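Local coordinates for protein argonaute (PDB 1YVU), which uses short single-stranded DNA guides to bind complementary target strands and cleaves the target RNA at a fixed position, with magnesium as its preferred cation, at residues Y486-I491 with L662-Y667; F518-N523 with H680-I685; R530-S535 with K697-I702; L596-R601 with I673-T678. All blocks are in the same frame, centred on the assembly; numbering follows the deposited sequence.

Interaction 1: Y486-I491 with L662-Y667; sequences YKLKEI and LTLMNY
The ring of Y486 meets that of Y667 obliquely, centroids 5.0 Å apart and planes at 51°, the two side chains running antiparallel past one another. From CB, chi1 of 51° turns CG into the position between the backbone N and carbonyl carbon of Y486. Beyond it, CD1 meets Y667 CE2 at 3.9 Å, while CE1 has the carbonyl oxygen of L664 at the ring's edge. Y486 CZ lies 3.4 Å from Y667 CD2, which sits over one face near the rim. The hydroxyl is bonded to E475 and, at 2.8 Å from Y486 OH, to a water that bridges it to L664 O. An alanine here would probably leave Y667 without this aromatic partner and the water and E475 without the hydroxyl. Alongside, L488 CD1 packs 3.9 Å from CG of selenomethionine M665. The short strand 487-488 pairs with strand 322-323 of linker L2, making this a buried junction at which the loop following helix 652-661 of the PIWI domain lies beside the linker.

Interaction 2: F518-N523 with H680-I685; sequences FTKIFN and HYSDKI. With CA (calcium ion), chain B.
F518 and K520 of strand 515-522 pack on H680, S682 and I685 in a buried strand-to-helix contact of the RNase H fold, at the start of helix 682-690. F518 and K520, two residues apart, both start out toward segment 680-685. I685 CG2 stands 4.1 Å above the F518 ring plane, offset toward the rim, and I685 CD1 comes to 3.5 Å from F518 CE2. K520 turns at chi3 (-83°), which sets CE beside S682 OG. From there K520 NZ donates to H680 O, 2.9 Å away, approaching 23° from the carbonyl plane. W705 adds a cation-pi contact to K520 and an edge-to-face contact to F518. A methionine in place of K520 would probably leave the H680 carbonyl without this donor and W705 without its cation. One residue past S682, D683, probably an active-site residue, starts out away from the strand: D683 OD2 binds calcium at 2.5 Å, and D502 completes the protein ligands.

Interaction 3: R530-S535 with K697-I702; sequences RYYLTS and KKEGDI
Y531 holds CG between its backbone N and carbonyl carbon (chi1 62°), and its ring lies flat on G700, while Y532 has CG anti to N (chi1 -166°) and sits on the other face of the sheet beside E699. G700 CA is 3.7 Å from the Y531 ring centroid, over the face, a CH-pi contact that the absence of a side chain at G700 permits. The strands run antiparallel. L533 and K698 form a hydrogen-bonded pair, L533 N to K698 O and K698 N to L533 O, each 2.8 Å. Y531 and G700 form the next: Y531 N reaches G700 O at 2.9 Å and G700 N reaches Y531 O at 3.3 Å. R530 NH1 meets E699 OE2 at 3.0 Å in a salt bridge whose hydrogen bond is bent (130°) and weak. Strand 697-700 thus adds an outer strand to the RNase H sheet through backbone bonds; the R530-E699 pair, whose E699 is exposed, is likely to contribute less than these bonds and the tyrosine-glycine packing.

Interaction 4: L596-R601 with I673-T678; sequences LEIIKR and IKLPAT
K600 and L675 have the nearest CA atoms across this contact, 8.4 Å apart, where strand 592-599 runs out beside the irregular segment 673-678, so side chains alone bridge the two. I598 sends two branches across. Its CG2 lies 4.0 Å from L675 CD2, and I598 CD1 meets P676 CG tip to tip at 4.1 Å. In the RNase H fold of the PIWI domain this strand flanks strand 565-570, and the contact fastens to its C-terminal end the loop between helices 652-661 and 682-690; I659 of the first helix also packs on P676. K674 is extended and brings NZ to 3.7 Å from K600 CB. K600 has CG between its backbone N and carbonyl carbon (chi1 43°), and bends at chi2 and chi4 carry its NZ away, 6.9 Å from K674 NZ. It heads for the probable active site, where the nearest side-chain atoms of K600 and D683 are about 4 Å apart and K600 NZ makes a long, weak ion pair with D571 OD1.

From the N terminus, 486-491 opens interaction 1, whose loop closes at 662-667 and crosses those of the other three. Interaction 2 starts at 518-523 and ends at 680-685; interaction 3 starts just after it, at 530-535, and closes later, at 697-702, so these two also cross. Interaction 4, 596-601 with 673-678, falls wholly within both spans. Neighbouring strands 515-522 and 528-536 join interactions 2 and 3 through backbone bonds. The run 662-685 threads interactions 1, 4 and 2: N666 packs on H680, and F522 on T678. Together they tie the linker side, the sheet with its edge strand 697-700, and helix 682-690, which carries D683.

Interaction 1: Y486-I491 with L662-Y667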
loop_
_atom_site.group_PDB
_atom_site.type_symbol
_atom_site.label_atom_id
_atom_site.label_comp_id
_atom_site.label_asym_id
_atom_site.label_seq_id
_atom_site.Cartn_x
_atom_site.Cartn_y
_atom_site.Cartn_z
ATOM N N TYR A 486 21.838 -11.900 -14.911
ATOM C CA TYR A 486 22.485 -10.667 -15.275
ATOM C C TYR A 486 22.443 -9.699 -14.110
ATOM O O TYR A 486 21.752 -9.952 -13.107
ATOM C CB TYR A 486 21.758 -10.051 -16.494
ATOM C CG TYR A 486 20.245 -9.919 -16.347
ATOM C CD1 TYR A 486 19.672 -8.843 -15.652
ATOM C CD2 TYR A 486 19.386 -10.888 -16.845
ATOM C CE1 TYR A 486 18.288 -8.738 -15.454
ATOM C CE2 TYR A 486 17.979 -10.804 -16.648
ATOM C CZ TYR A 486 17.445 -9.731 -15.946
ATOM O OH TYR A 486 16.096 -9.654 -15.683
ATOM N N LYS A 487 23.134 -8.574 -14.277
ATOM C CA LYS A 487 23.157 -7.483 -13.299
ATOM C C LYS A 487 23.353 -6.244 -14.125
ATOM O O LYS A 487 23.857 -6.328 -15.242
ATOM C CB LYS A 487 24.265 -7.617 -12.240
ATOM C CG LYS A 487 25.704 -7.476 -12.727
ATOM C CD LYS A 487 26.688 -7.683 -11.592
ATOM C CE LYS A 487 28.104 -7.445 -12.067
ATOM N NZ LYS A 487 29.033 -7.406 -10.913
ATOM N N LEU A 488 22.946 -5.104 -13.576
ATOM C CA LEU A 488 23.056 -3.810 -14.235
ATOM C C LEU A 488 24.519 -3.439 -14.462
ATOM O O LEU A 488 25.398 -3.870 -13.707
ATOM C CB LEU A 488 22.349 -2.732 -13.403
ATOM C CG LEU A 488 20.833 -2.825 -13.277
ATOM C CD1 LEU A 488 20.387 -2.280 -11.948
ATOM C CD2 LEU A 488 20.151 -2.092 -14.436
ATOM N N LYS A 489 24.764 -2.724 -15.556
ATOM C CA LYS A 489 26.095 -2.288 -15.943
ATOM C C LYS A 489 26.447 -0.993 -15.242
ATOM O O LYS A 489 27.567 -0.814 -14.803
ATOM C CB LYS A 489 26.119 -2.074 -17.452
ATOM C CG LYS A 489 27.375 -1.429 -18.017
ATOM C CD LYS A 489 27.080 -0.950 -19.401
ATOM C CE LYS A 489 28.248 -0.266 -20.000
ATOM N NZ LYS A 489 28.520 -0.871 -21.342
ATOM N N GLU A 490 25.489 -0.079 -15.183
ATOM C CA GLU A 490 25.709 1.210 -14.563
ATOM C C GLU A 490 24.383 1.647 -13.964
ATOM O O GLU A 490 23.341 1.285 -14.508
ATOM C CB GLU A 490 26.145 2.202 -15.665
ATOM C CG GLU A 490 26.668 3.574 -15.194
ATOM C CD GLU A 490 27.902 3.486 -14.271
ATOM O OE1 GLU A 490 28.907 2.836 -14.659
ATOM O OE2 GLU A 490 27.864 4.059 -13.152
ATOM N N ILE A 491 24.405 2.224 -12.759
ATOM C CA ILE A 491 23.194 2.795 -12.158
ATOM C C ILE A 491 23.619 4.238 -12.059
ATOM O O ILE A 491 24.722 4.517 -11.568
ATOM C CB ILE A 491 22.877 2.297 -10.735
ATOM C CG1 ILE A 491 22.248 0.911 -10.792
ATOM C CG2 ILE A 491 21.884 3.242 -10.025
ATOM C CD1 ILE A 491 22.032 0.262 -9.428
ATOM N N LEU A 662 16.333 -0.362 -10.761
ATOM C CA LEU A 662 16.222 -1.459 -9.799
ATOM C C LEU A 662 14.991 -2.305 -9.956
ATOM O O LEU A 662 14.890 -3.321 -9.293
ATOM C CB LEU A 662 16.273 -0.937 -8.354
ATOM C CG LEU A 662 17.615 -0.441 -7.798
ATOM C CD1 LEU A 662 17.427 0.239 -6.470
ATOM C CD2 LEU A 662 18.636 -1.545 -7.682
ATOM N N THR A 663 14.048 -1.899 -10.812
ATOM C CA THR A 663 12.833 -2.705 -11.025
ATOM C C THR A 663 13.261 -3.946 -11.776
ATOM O O THR A 663 12.696 -5.008 -11.630
ATOM C CB THR A 663 11.843 -2.011 -11.918
ATOM O OG1 THR A 663 12.526 -1.555 -13.096
ATOM C CG2 THR A 663 11.185 -0.864 -11.205
ATOM N N LEU A 664 14.318 -3.762 -12.558
ATOM C CA LEU A 664 14.928 -4.796 -13.388
ATOM C C LEU A 664 15.729 -5.810 -12.589
ATOM O O LEU A 664 16.197 -6.811 -13.132
ATOM C CB LEU A 664 15.830 -4.157 -14.451
ATOM C CG LEU A 664 15.356 -2.919 -15.212
ATOM C CD1 LEU A 664 16.332 -2.687 -16.323
ATOM C CD2 LEU A 664 13.932 -3.043 -15.741
HETATM N N MSE A 665 15.895 -5.542 -11.303
HETATM C CA MSE A 665 16.596 -6.466 -10.441
HETATM C C MSE A 665 15.639 -7.452 -9.838
HETATM O O MSE A 665 15.987 -8.193 -8.929
HETATM C CB MSE A 665 17.411 -5.737 -9.375
HETATM C CG MSE A 665 18.634 -5.065 -9.939
HETATM SE SE MSE A 665 19.456 -6.129 -11.340
HETATM C CE MSE A 665 20.729 -7.007 -10.296
ATOM N N ASN A 666 14.425 -7.469 -10.377
ATOM C CA ASN A 666 13.373 -8.380 -9.941
ATOM C C ASN A 666 13.256 -9.571 -10.879
ATOM O O ASN A 666 12.414 -10.439 -10.689
ATOM C CB ASN A 666 12.066 -7.632 -9.838
ATOM C CG ASN A 666 12.029 -6.748 -8.651
ATOM O OD1 ASN A 666 12.272 -7.211 -7.536
ATOM N ND2 ASN A 666 11.746 -5.457 -8.860
ATOM N N TYR A 667 14.086 -9.530 -11.923
ATOM C CA TYR A 667 14.249 -10.564 -12.937
ATOM C C TYR A 667 12.972 -11.173 -13.476
ATOM O O TYR A 667 12.818 -12.393 -13.530
ATOM C CB TYR A 667 15.174 -11.669 -12.404
ATOM C CG TYR A 667 16.481 -11.159 -11.880
ATOM C CD1 TYR A 667 16.655 -10.897 -10.512
ATOM C CD2 TYR A 667 17.552 -10.935 -12.736
ATOM C CE1 TYR A 667 17.887 -10.431 -10.003
ATOM C CE2 TYR A 667 18.795 -10.460 -12.249
ATOM C CZ TYR A 667 18.945 -10.219 -10.880
ATOM O OH TYR A 667 20.162 -9.861 -10.365
HETATM O O HOH W 1 14.364 -7.553 -15.280
#

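Interaction 2: F518-N523 with H680-I685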
loop_
_atom_site.group_PDB
_atom_site.type_symbol
_atom_site.label_atom_id
_atom_site.label_comp_id
_atom_site.label_asym_id
_atom_site.label_seq_id
_atom_site.Cartn_x
_atom_site.Cartn_y
_atom_site.Cartn_z
ATOM N N PHE A 518 12.334 -6.100 7.714
ATOM C CA PHE A 518 12.981 -6.750 6.586
ATOM C C PHE A 518 13.812 -5.787 5.727
ATOM O O PHE A 518 13.281 -5.052 4.876
ATOM C CB PHE A 518 11.985 -7.549 5.737
ATOM C CG PHE A 518 12.634 -8.404 4.649
ATOM C CD1 PHE A 518 13.793 -9.174 4.917
ATOM C CD2 PHE A 518 12.085 -8.443 3.352
ATOM C CE1 PHE A 518 14.398 -9.962 3.937
ATOM C CE2 PHE A 518 12.688 -9.241 2.350
ATOM C CZ PHE A 518 13.858 -10.002 2.663
ATOM N N THR A 519 15.128 -5.915 5.887
ATOM C CA THR A 519 16.127 -5.100 5.184
ATOM C C THR A 519 16.786 -5.860 4.032
ATOM O O THR A 519 17.005 -7.085 4.105
ATOM C CB THR A 519 17.175 -4.546 6.190
ATOM O OG1 THR A 519 16.479 -3.797 7.203
ATOM C CG2 THR A 519 18.204 -3.630 5.516
ATOM N N LYS A 520 17.014 -5.117 2.946
ATOM C CA LYS A 520 17.628 -5.621 1.723
ATOM C C LYS A 520 18.710 -4.645 1.286
ATOM O O LYS A 520 18.432 -3.515 0.874
ATOM C CB LYS A 520 16.573 -5.730 0.628
ATOM C CG LYS A 520 16.080 -7.098 0.357
ATOM C CD LYS A 520 15.045 -7.084 -0.734
ATOM C CE LYS A 520 13.657 -6.742 -0.200
ATOM N NZ LYS A 520 12.562 -7.667 -0.721
ATOM N N ILE A 521 19.951 -5.074 1.435
ATOM C CA ILE A 521 21.099 -4.256 1.046
ATOM C C ILE A 521 21.573 -4.654 -0.359
ATOM O O ILE A 521 21.841 -5.841 -0.614
ATOM C CB ILE A 521 22.254 -4.405 2.070
ATOM C CG1 ILE A 521 21.720 -4.075 3.460
ATOM C CG2 ILE A 521 23.394 -3.457 1.722
ATOM C CD1 ILE A 521 22.513 -4.597 4.531
ATOM N N PHE A 522 21.675 -3.643 -1.235
ATOM C CA PHE A 522 22.109 -3.812 -2.628
ATOM C C PHE A 522 23.426 -3.098 -3.008
ATOM O O PHE A 522 23.936 -2.254 -2.258
ATOM C CB PHE A 522 20.997 -3.376 -3.587
ATOM C CG PHE A 522 19.851 -4.351 -3.685
ATOM C CD1 PHE A 522 18.763 -4.298 -2.776
ATOM C CD2 PHE A 522 19.829 -5.308 -4.724
ATOM C CE1 PHE A 522 17.655 -5.192 -2.908
ATOM C CE2 PHE A 522 18.733 -6.220 -4.884
ATOM C CZ PHE A 522 17.630 -6.156 -3.963
ATOM N N ASN A 523 23.948 -3.490 -4.183
ATOM C CA ASN A 523 25.199 -3.026 -4.841
ATOM C C ASN A 523 24.898 -1.857 -5.766
ATOM O O ASN A 523 23.750 -1.642 -6.125
ATOM C CB ASN A 523 25.716 -4.157 -5.755
ATOM C CG ASN A 523 27.201 -4.394 -5.630
ATOM O OD1 ASN A 523 27.990 -3.454 -5.541
ATOM N ND2 ASN A 523 27.599 -5.663 -5.637
ATOM N N HIS A 680 10.331 -4.394 -3.321
ATOM C CA HIS A 680 9.419 -5.379 -3.884
ATOM C C HIS A 680 9.356 -6.565 -2.966
ATOM O O HIS A 680 10.385 -7.113 -2.560
ATOM C CB HIS A 680 9.853 -5.829 -5.253
ATOM C CG HIS A 680 8.999 -6.926 -5.803
ATOM N ND1 HIS A 680 9.486 -8.206 -5.991
ATOM C CD2 HIS A 680 7.720 -6.941 -6.216
ATOM C CE1 HIS A 680 8.533 -8.956 -6.512
ATOM N NE2 HIS A 680 7.452 -8.218 -6.661
ATOM N N TYR A 681 8.118 -6.884 -2.603
ATOM C CA TYR A 681 7.757 -7.970 -1.689
ATOM C C TYR A 681 8.070 -7.711 -0.207
ATOM O O TYR A 681 7.720 -8.536 0.646
ATOM C CB TYR A 681 8.378 -9.302 -2.133
ATOM C CG TYR A 681 7.365 -10.310 -2.568
ATOM C CD1 TYR A 681 6.389 -9.991 -3.546
ATOM C CD2 TYR A 681 7.340 -11.580 -1.980
ATOM C CE1 TYR A 681 5.404 -10.917 -3.920
ATOM C CE2 TYR A 681 6.368 -12.523 -2.340
ATOM C CZ TYR A 681 5.392 -12.192 -3.310
ATOM O OH TYR A 681 4.409 -13.123 -3.641
ATOM N N SER A 682 8.705 -6.574 0.107
ATOM C CA SER A 682 9.058 -6.257 1.492
ATOM C C SER A 682 7.885 -6.172 2.466
ATOM O O SER A 682 7.987 -6.707 3.583
ATOM C CB SER A 682 9.941 -5.016 1.594
ATOM O OG SER A 682 11.250 -5.337 1.179
ATOM N N ASP A 683 6.750 -5.621 2.013
ATOM C CA ASP A 683 5.583 -5.508 2.884
ATOM C C ASP A 683 4.826 -6.824 3.041
ATOM O O ASP A 683 4.170 -7.033 4.061
ATOM C CB ASP A 683 4.642 -4.403 2.419
ATOM C CG ASP A 683 3.721 -3.894 3.533
ATOM O OD1 ASP A 683 2.528 -4.262 3.490
ATOM O OD2 ASP A 683 4.180 -3.138 4.423
ATOM N N LYS A 684 4.919 -7.702 2.042
ATOM C CA LYS A 684 4.243 -9.002 2.117
ATOM C C LYS A 684 4.974 -10.015 2.989
ATOM O O LYS A 684 4.324 -10.770 3.701
ATOM C CB LYS A 684 3.923 -9.564 0.724
ATOM C CG LYS A 684 2.837 -8.721 0.018
ATOM C CD LYS A 684 2.349 -9.245 -1.345
ATOM C CE LYS A 684 1.379 -8.220 -1.993
ATOM N NZ LYS A 684 0.604 -8.784 -3.145
ATOM N N ILE A 685 6.309 -9.939 3.015
ATOM C CA ILE A 685 7.183 -10.821 3.817
ATOM C C ILE A 685 7.127 -10.503 5.344
ATOM O O ILE A 685 7.055 -11.413 6.161
ATOM C CB ILE A 685 8.667 -10.793 3.266
ATOM C CG1 ILE A 685 8.717 -11.335 1.843
ATOM C CG2 ILE A 685 9.606 -11.651 4.100
ATOM C CD1 ILE A 685 10.024 -11.088 1.162
HETATM CA CA CA B . 4.167 -1.458 6.310
#

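Interaction 3: R530-S535 with K697-I702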
loop_
_atom_site.group_PDB
_atom_site.type_symbol
_atom_site.label_atom_id
_atom_site.label_comp_id
_atom_site.label_asym_id
_atom_site.label_seq_id
_atom_site.Cartn_x
_atom_site.Cartn_y
_atom_site.Cartn_z
ATOM N N ARG A 530 23.104 -8.483 0.933
ATOM C CA ARG A 530 22.546 -9.281 2.035
ATOM C C ARG A 530 21.184 -8.789 2.395
ATOM O O ARG A 530 20.895 -7.621 2.181
ATOM C CB ARG A 530 23.319 -9.132 3.357
ATOM C CG ARG A 530 24.658 -9.799 3.539
ATOM C CD ARG A 530 24.724 -11.292 3.354
ATOM N NE ARG A 530 26.077 -11.618 2.905
ATOM C CZ ARG A 530 26.887 -12.494 3.490
ATOM N NH1 ARG A 530 26.491 -13.183 4.564
ATOM N NH2 ARG A 530 28.138 -12.620 3.050
ATOM N N TYR A 531 20.364 -9.669 2.974
ATOM C CA TYR A 531 19.048 -9.289 3.499
ATOM C C TYR A 531 19.094 -9.573 4.986
ATOM O O TYR A 531 19.921 -10.372 5.444
ATOM C CB TYR A 531 17.839 -10.016 2.853
ATOM C CG TYR A 531 17.713 -11.539 2.982
ATOM C CD1 TYR A 531 17.335 -12.173 4.200
ATOM C CD2 TYR A 531 17.924 -12.358 1.862
ATOM C CE1 TYR A 531 17.181 -13.599 4.291
ATOM C CE2 TYR A 531 17.766 -13.777 1.938
ATOM C CZ TYR A 531 17.398 -14.390 3.147
ATOM O OH TYR A 531 17.238 -15.760 3.165
ATOM N N TYR A 532 18.176 -8.973 5.727
ATOM C CA TYR A 532 18.108 -9.212 7.158
ATOM C C TYR A 532 16.664 -9.145 7.621
ATOM O O TYR A 532 15.988 -8.109 7.550
ATOM C CB TYR A 532 19.021 -8.262 7.943
ATOM C CG TYR A 532 19.268 -8.658 9.384
ATOM C CD1 TYR A 532 19.917 -9.882 9.727
ATOM C CD2 TYR A 532 18.858 -7.806 10.429
ATOM C CE1 TYR A 532 20.145 -10.239 11.102
ATOM C CE2 TYR A 532 19.079 -8.152 11.791
ATOM C CZ TYR A 532 19.713 -9.360 12.122
ATOM O OH TYR A 532 19.857 -9.664 13.465
ATOM N N LEU A 533 16.205 -10.295 8.078
ATOM C CA LEU A 533 14.852 -10.453 8.543
ATOM C C LEU A 533 14.876 -10.796 10.025
ATOM O O LEU A 533 15.428 -11.824 10.399
ATOM C CB LEU A 533 14.214 -11.554 7.712
ATOM C CG LEU A 533 12.759 -11.970 7.860
ATOM C CD1 LEU A 533 11.831 -10.777 7.818
ATOM C CD2 LEU A 533 12.421 -12.947 6.735
ATOM N N THR A 534 14.333 -9.910 10.865
ATOM C CA THR A 534 14.309 -10.135 12.303
ATOM C C THR A 534 12.965 -9.765 12.859
ATOM O O THR A 534 12.356 -8.780 12.431
ATOM C CB THR A 534 15.273 -9.205 13.066
ATOM O OG1 THR A 534 16.447 -8.992 12.301
ATOM C CG2 THR A 534 15.686 -9.788 14.422
ATOM N N SER A 535 12.544 -10.547 13.855
ATOM C CA SER A 535 11.317 -10.289 14.599
ATOM C C SER A 535 11.866 -9.604 15.847
ATOM O O SER A 535 12.935 -9.967 16.339
ATOM C CB SER A 535 10.621 -11.588 14.983
ATOM O OG SER A 535 9.229 -11.403 15.212
ATOM N N LYS A 697 15.512 -14.284 13.089
ATOM C CA LYS A 697 16.747 -13.532 13.101
ATOM C C LYS A 697 17.463 -14.315 12.003
ATOM O O LYS A 697 17.967 -15.411 12.263
ATOM C CB LYS A 697 17.490 -13.635 14.444
ATOM C CG LYS A 697 18.731 -12.732 14.522
ATOM C CD LYS A 697 19.841 -13.368 15.372
ATOM C CE LYS A 697 21.215 -12.723 15.152
ATOM N NZ LYS A 697 21.862 -13.069 13.846
ATOM N N LYS A 698 17.320 -13.840 10.761
ATOM C CA LYS A 698 17.957 -14.460 9.606
ATOM C C LYS A 698 18.578 -13.442 8.681
ATOM O O LYS A 698 18.063 -12.349 8.467
ATOM C CB LYS A 698 17.002 -15.339 8.790
ATOM C CG LYS A 698 17.727 -16.490 8.068
ATOM C CD LYS A 698 16.953 -17.019 6.862
ATOM C CE LYS A 698 17.400 -18.446 6.462
ATOM N NZ LYS A 698 16.492 -19.125 5.460
ATOM N N GLU A 699 19.653 -13.891 8.065
ATOM C CA GLU A 699 20.433 -13.125 7.134
ATOM C C GLU A 699 20.679 -14.056 5.938
ATOM O O GLU A 699 20.819 -15.267 6.098
ATOM C CB GLU A 699 21.756 -12.761 7.822
ATOM C CG GLU A 699 22.599 -11.732 7.100
ATOM C CD GLU A 699 24.025 -11.704 7.580
ATOM O OE1 GLU A 699 24.260 -11.506 8.788
ATOM O OE2 GLU A 699 24.916 -11.865 6.727
ATOM N N GLY A 700 20.703 -13.497 4.742
ATOM C CA GLY A 700 20.942 -14.311 3.567
ATOM C C GLY A 700 21.439 -13.450 2.446
ATOM O O GLY A 700 21.664 -12.270 2.631
ATOM N N ASP A 701 21.512 -14.037 1.265
ATOM C CA ASP A 701 22.019 -13.383 0.071
ATOM C C ASP A 701 21.299 -13.931 -1.157
ATOM O O ASP A 701 21.744 -13.759 -2.292
ATOM C CB ASP A 701 23.523 -13.668 -0.028
ATOM C CG ASP A 701 23.862 -15.160 0.069
ATOM O OD1 ASP A 701 23.000 -15.962 0.487
ATOM O OD2 ASP A 701 25.002 -15.532 -0.268
ATOM N N ILE A 702 20.157 -14.563 -0.902
ATOM C CA ILE A 702 19.303 -15.209 -1.904
ATOM C C ILE A 702 18.005 -14.428 -2.038
ATOM O O ILE A 702 17.452 -13.964 -1.034
ATOM C CB ILE A 702 18.967 -16.679 -1.430
ATOM C CG1 ILE A 702 20.225 -17.530 -1.352
ATOM C CG2 ILE A 702 18.041 -17.381 -2.355
ATOM C CD1 ILE A 702 20.220 -18.436 -0.134
#

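Interaction 4: L596-R601 with I673-T678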
loop_
_atom_site.group_PDB
_atom_site.type_symbol
_atom_site.label_atom_id
_atom_site.label_comp_id
_atom_site.label_asym_id
_atom_site.label_seq_id
_atom_site.Cartn_x
_atom_site.Cartn_y
_atom_site.Cartn_z
ATOM N N LEU A 596 14.303 7.825 1.224
ATOM C CA LEU A 596 13.154 7.862 0.339
ATOM C C LEU A 596 11.999 7.063 0.894
ATOM O O LEU A 596 12.195 6.006 1.494
ATOM C CB LEU A 596 13.486 7.317 -1.049
ATOM C CG LEU A 596 14.702 7.845 -1.799
ATOM C CD1 LEU A 596 14.667 7.325 -3.178
ATOM C CD2 LEU A 596 14.677 9.317 -1.847
ATOM N N GLU A 597 10.804 7.619 0.733
ATOM C CA GLU A 597 9.541 6.992 1.118
ATOM C C GLU A 597 9.028 6.480 -0.238
ATOM O O GLU A 597 9.240 7.151 -1.259
ATOM C CB GLU A 597 8.542 8.060 1.566
ATOM C CG GLU A 597 8.441 8.431 3.033
ATOM C CD GLU A 597 7.358 9.523 3.267
ATOM O OE1 GLU A 597 6.717 9.953 2.275
ATOM O OE2 GLU A 597 7.140 9.958 4.436
ATOM N N ILE A 598 8.433 5.282 -0.277
ATOM C CA ILE A 598 7.876 4.760 -1.543
ATOM C C ILE A 598 6.411 4.421 -1.326
ATOM O O ILE A 598 6.079 3.383 -0.777
ATOM C CB ILE A 598 8.705 3.577 -2.164
ATOM C CG1 ILE A 598 10.036 4.115 -2.704
ATOM C CG2 ILE A 598 7.937 2.923 -3.331
ATOM C CD1 ILE A 598 10.963 3.066 -3.191
ATOM N N ILE A 599 5.546 5.338 -1.751
ATOM C CA ILE A 599 4.106 5.211 -1.587
ATOM C C ILE A 599 3.453 4.607 -2.822
ATOM O O ILE A 599 3.387 5.261 -3.873
ATOM C CB ILE A 599 3.457 6.602 -1.232
ATOM C CG1 ILE A 599 3.819 7.012 0.196
ATOM C CG2 ILE A 599 1.911 6.559 -1.322
ATOM C CD1 ILE A 599 5.130 7.654 0.354
ATOM N N LYS A 600 2.928 3.387 -2.665
ATOM C CA LYS A 600 2.273 2.664 -3.755
ATOM C C LYS A 600 0.767 2.823 -3.831
ATOM O O LYS A 600 0.190 2.762 -4.922
ATOM C CB LYS A 600 2.652 1.179 -3.752
ATOM C CG LYS A 600 2.692 0.476 -2.421
ATOM C CD LYS A 600 4.066 0.517 -1.788
ATOM C CE LYS A 600 3.974 -0.005 -0.357
ATOM N NZ LYS A 600 3.588 -1.459 -0.268
ATOM N N ARG A 601 0.157 3.096 -2.676
ATOM C CA ARG A 601 -1.293 3.266 -2.558
ATOM C C ARG A 601 -1.835 4.719 -2.644
ATOM O O ARG A 601 -1.222 5.649 -2.135
ATOM C CB ARG A 601 -1.768 2.601 -1.254
ATOM C CG ARG A 601 -2.416 1.212 -1.415
ATOM C CD ARG A 601 -2.523 0.455 -0.077
ATOM N NE ARG A 601 -1.221 -0.082 0.344
ATOM C CZ ARG A 601 -0.991 -0.820 1.435
ATOM N NH1 ARG A 601 -1.972 -1.135 2.271
ATOM N NH2 ARG A 601 0.236 -1.271 1.677
ATOM N N ILE A 673 6.833 -5.672 -12.855
ATOM C CA ILE A 673 6.962 -5.483 -11.422
ATOM C C ILE A 673 7.053 -3.986 -11.188
ATOM O O ILE A 673 7.927 -3.301 -11.703
ATOM C CB ILE A 673 8.150 -6.286 -10.872
ATOM C CG1 ILE A 673 7.767 -7.778 -10.916
ATOM C CG2 ILE A 673 8.531 -5.785 -9.469
ATOM C CD1 ILE A 673 8.673 -8.742 -10.235
ATOM N N LYS A 674 6.062 -3.513 -10.452
ATOM C CA LYS A 674 5.839 -2.126 -10.094
ATOM C C LYS A 674 6.886 -1.555 -9.174
ATOM O O LYS A 674 7.257 -0.392 -9.307
ATOM C CB LYS A 674 4.481 -2.069 -9.405
ATOM C CG LYS A 674 3.999 -0.750 -8.847
ATOM C CD LYS A 674 2.601 -0.998 -8.354
ATOM C CE LYS A 674 2.180 0.007 -7.338
ATOM N NZ LYS A 674 0.958 -0.458 -6.569
ATOM N N LEU A 675 7.375 -2.385 -8.261
ATOM C CA LEU A 675 8.322 -1.934 -7.254
ATOM C C LEU A 675 9.823 -2.224 -7.453
ATOM O O LEU A 675 10.185 -3.233 -8.076
ATOM C CB LEU A 675 7.853 -2.447 -5.879
ATOM C CG LEU A 675 6.565 -1.896 -5.241
ATOM C CD1 LEU A 675 6.396 -2.453 -3.836
ATOM C CD2 LEU A 675 6.608 -0.371 -5.170
ATOM N N PRO A 676 10.721 -1.307 -6.977
ATOM C CA PRO A 676 12.175 -1.488 -7.093
ATOM C C PRO A 676 12.503 -2.709 -6.270
ATOM O O PRO A 676 11.839 -2.950 -5.260
ATOM C CB PRO A 676 12.730 -0.282 -6.355
ATOM C CG PRO A 676 11.702 0.692 -6.490
ATOM C CD PRO A 676 10.432 0.012 -6.382
ATOM N N ALA A 677 13.535 -3.449 -6.660
ATOM C CA ALA A 677 13.927 -4.652 -5.925
ATOM C C ALA A 677 14.149 -4.451 -4.431
ATOM O O ALA A 677 13.881 -5.360 -3.633
ATOM C CB ALA A 677 15.136 -5.305 -6.554
ATOM N N THR A 678 14.516 -3.222 -4.069
ATOM C CA THR A 678 14.755 -2.833 -2.668
ATOM C C THR A 678 13.511 -2.911 -1.756
ATOM O O THR A 678 13.630 -3.107 -0.527
ATOM C CB THR A 678 15.400 -1.431 -2.580
ATOM O OG1 THR A 678 14.652 -0.497 -3.371
ATOM C CG2 THR A 678 16.794 -1.479 -3.104
#